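Local coordinates for protein orotate phosphoribosyltransferase (Aeropyrum pernix, PDB 2YZK) that probably catalyses the magnesium-dependent transfer of a ribosyl phosphate group from 5-phosphoribose 1-diphosphate to orotate, giving orotidine monophosphate in de novo pyrimidine synthesis, at residues L47-G52 / A74-R79. Residues are numbered along the deposited sequence; the frame is centred on the assembly and turned at random.
Sequences LLLEVG and AMLALR
Leu49 and Leu76 carry most of this meeting of two helices, sliding past each other in opposite directions as each reaches across from its own backbone. On the Leu76 side CD2 does the touching: it lies 3.7 Å from CD2 of Leu49 and 3.8 Å from the branch carbon CG of Leu49. Leu76 CD2 also comes up to the stem of Leu48, 4.2 Å from its CB, a lighter touch that sets this one methyl against two successive residues of segment 47-52. Both main leucines have CG anti to the carbonyl carbon (chi1 -74° in Leu49, -72° in Leu76), which turns their branched ends toward the opposing helix; the axes of segments 47-52 and 74-79 pass 11.3 Å apart at 73°.

The other methyl of Leu49 serves a different neighbour. Bent at chi2 and chi3, the Arg79 chain curls back toward segment 47-52, and Leu49 CD1 packs over one face of the guanidinium, offset toward its rim and 3.6 Å from Arg79 NH2. That nitrogen also has a long, weak ion pair with Asp46. Cut back to an alanine, Leu49 would probably leave a gap beside Leu76 CD2 and strip this apolar cover from the guanidinium, making Arg79 freer to turn.

Within the phosphoribosyltransferase domain, the contact joins helices 38-58 and 70-80. Leu48 continues the packing onto Trp72 of helix 70-80 and Leu140 of strand 135-141 in the parallel sheet, while Arg79 also packs on Leu78 of the second subunit. Between the segments the chemistry is apolar, save for the flat charged group at its margin: shape and dispersion hold the leucines together, with no directional bond between the two segments.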
# COMPACT_ATOMS: atom_id res chain seq x y z
N LEU A 47 9.39 -13.53 -7.66
CA LEU A 47 8.57 -14.73 -7.78
C LEU A 47 7.15 -14.37 -8.24
O LEU A 47 6.54 -15.11 -9.01
CB LEU A 47 8.52 -15.47 -6.44
CG LEU A 47 9.84 -16.15 -6.02
CD1 LEU A 47 9.70 -16.72 -4.61
CD2 LEU A 47 10.19 -17.25 -7.01
N LEU A 48 6.64 -13.24 -7.78
CA LEU A 48 5.31 -12.79 -8.18
C LEU A 48 5.29 -12.46 -9.68
O LEU A 48 4.33 -12.77 -10.39
CB LEU A 48 4.88 -11.56 -7.38
CG LEU A 48 4.42 -11.84 -5.94
CD1 LEU A 48 4.45 -10.56 -5.13
CD2 LEU A 48 3.02 -12.43 -5.96
N LEU A 49 6.35 -11.82 -10.15
CA LEU A 49 6.44 -11.46 -11.56
C LEU A 49 6.50 -12.72 -12.39
O LEU A 49 5.86 -12.83 -13.44
CB LEU A 49 7.69 -10.60 -11.81
CG LEU A 49 7.55 -9.17 -11.27
CD1 LEU A 49 8.90 -8.46 -11.23
CD2 LEU A 49 6.56 -8.41 -12.15
N GLU A 50 7.25 -13.70 -11.90
CA GLU A 50 7.39 -14.98 -12.57
C GLU A 50 6.07 -15.73 -12.71
O GLU A 50 5.71 -16.16 -13.80
CB GLU A 50 8.40 -15.84 -11.81
CG GLU A 50 8.56 -17.25 -12.33
CD GLU A 50 9.66 -18.00 -11.60
OE1 GLU A 50 10.84 -17.59 -11.72
OE2 GLU A 50 9.35 -18.98 -10.89
N VAL A 51 5.34 -15.90 -11.60
CA VAL A 51 4.07 -16.62 -11.65
C VAL A 51 2.98 -15.79 -12.32
O VAL A 51 2.06 -16.35 -12.93
CB VAL A 51 3.60 -17.05 -10.24
CG1 VAL A 51 4.63 -17.98 -9.61
CG2 VAL A 51 3.38 -15.85 -9.37
N GLY A 52 3.08 -14.47 -12.22
CA GLY A 52 2.10 -13.60 -12.84
C GLY A 52 2.17 -13.78 -14.35
O GLY A 52 1.19 -13.59 -15.06
N ALA A 74 1.65 -2.09 -5.45
CA ALA A 74 2.34 -0.84 -5.76
C ALA A 74 3.76 -1.10 -6.26
O ALA A 74 4.21 -0.48 -7.21
CB ALA A 74 2.38 0.06 -4.52
N MSE A 75 4.47 -2.03 -5.61
CA MSE A 75 5.83 -2.35 -6.01
C MSE A 75 5.86 -3.02 -7.38
O MSE A 75 6.76 -2.76 -8.17
CB MSE A 75 6.50 -3.21 -4.95
CG MSE A 75 6.62 -2.49 -3.61
SE MSE A 75 7.23 -3.52 -2.25
CE MSE A 75 8.96 -3.56 -2.71
N LEU A 76 4.88 -3.88 -7.66
CA LEU A 76 4.80 -4.55 -8.96
C LEU A 76 4.49 -3.54 -10.06
O LEU A 76 5.06 -3.60 -11.15
CB LEU A 76 3.71 -5.62 -8.95
CG LEU A 76 4.01 -6.89 -8.14
CD1 LEU A 76 2.75 -7.74 -8.06
CD2 LEU A 76 5.16 -7.66 -8.80
N ALA A 77 3.59 -2.60 -9.77
CA ALA A 77 3.23 -1.58 -10.74
C ALA A 77 4.44 -0.73 -11.10
O ALA A 77 4.66 -0.41 -12.27
CB ALA A 77 2.09 -0.71 -10.19
N LEU A 78 5.24 -0.36 -10.10
CA LEU A 78 6.43 0.45 -10.35
C LEU A 78 7.46 -0.34 -11.17
O LEU A 78 8.06 0.19 -12.11
CB LEU A 78 7.07 0.90 -9.03
CG LEU A 78 8.30 1.82 -9.12
CD1 LEU A 78 7.95 3.09 -9.90
CD2 LEU A 78 8.78 2.17 -7.72
N ARG A 79 7.65 -1.61 -10.83
CA ARG A 79 8.60 -2.45 -11.55
C ARG A 79 8.19 -2.59 -13.01
O ARG A 79 9.04 -2.64 -13.90
CB ARG A 79 8.68 -3.85 -10.91
CG ARG A 79 9.42 -3.92 -9.57
CD ARG A 79 10.93 -3.75 -9.75
NE ARG A 79 11.51 -4.84 -10.53
CZ ARG A 79 11.71 -6.07 -10.08
NH1 ARG A 79 11.38 -6.38 -8.83
NH2 ARG A 79 12.22 -7.00 -10.88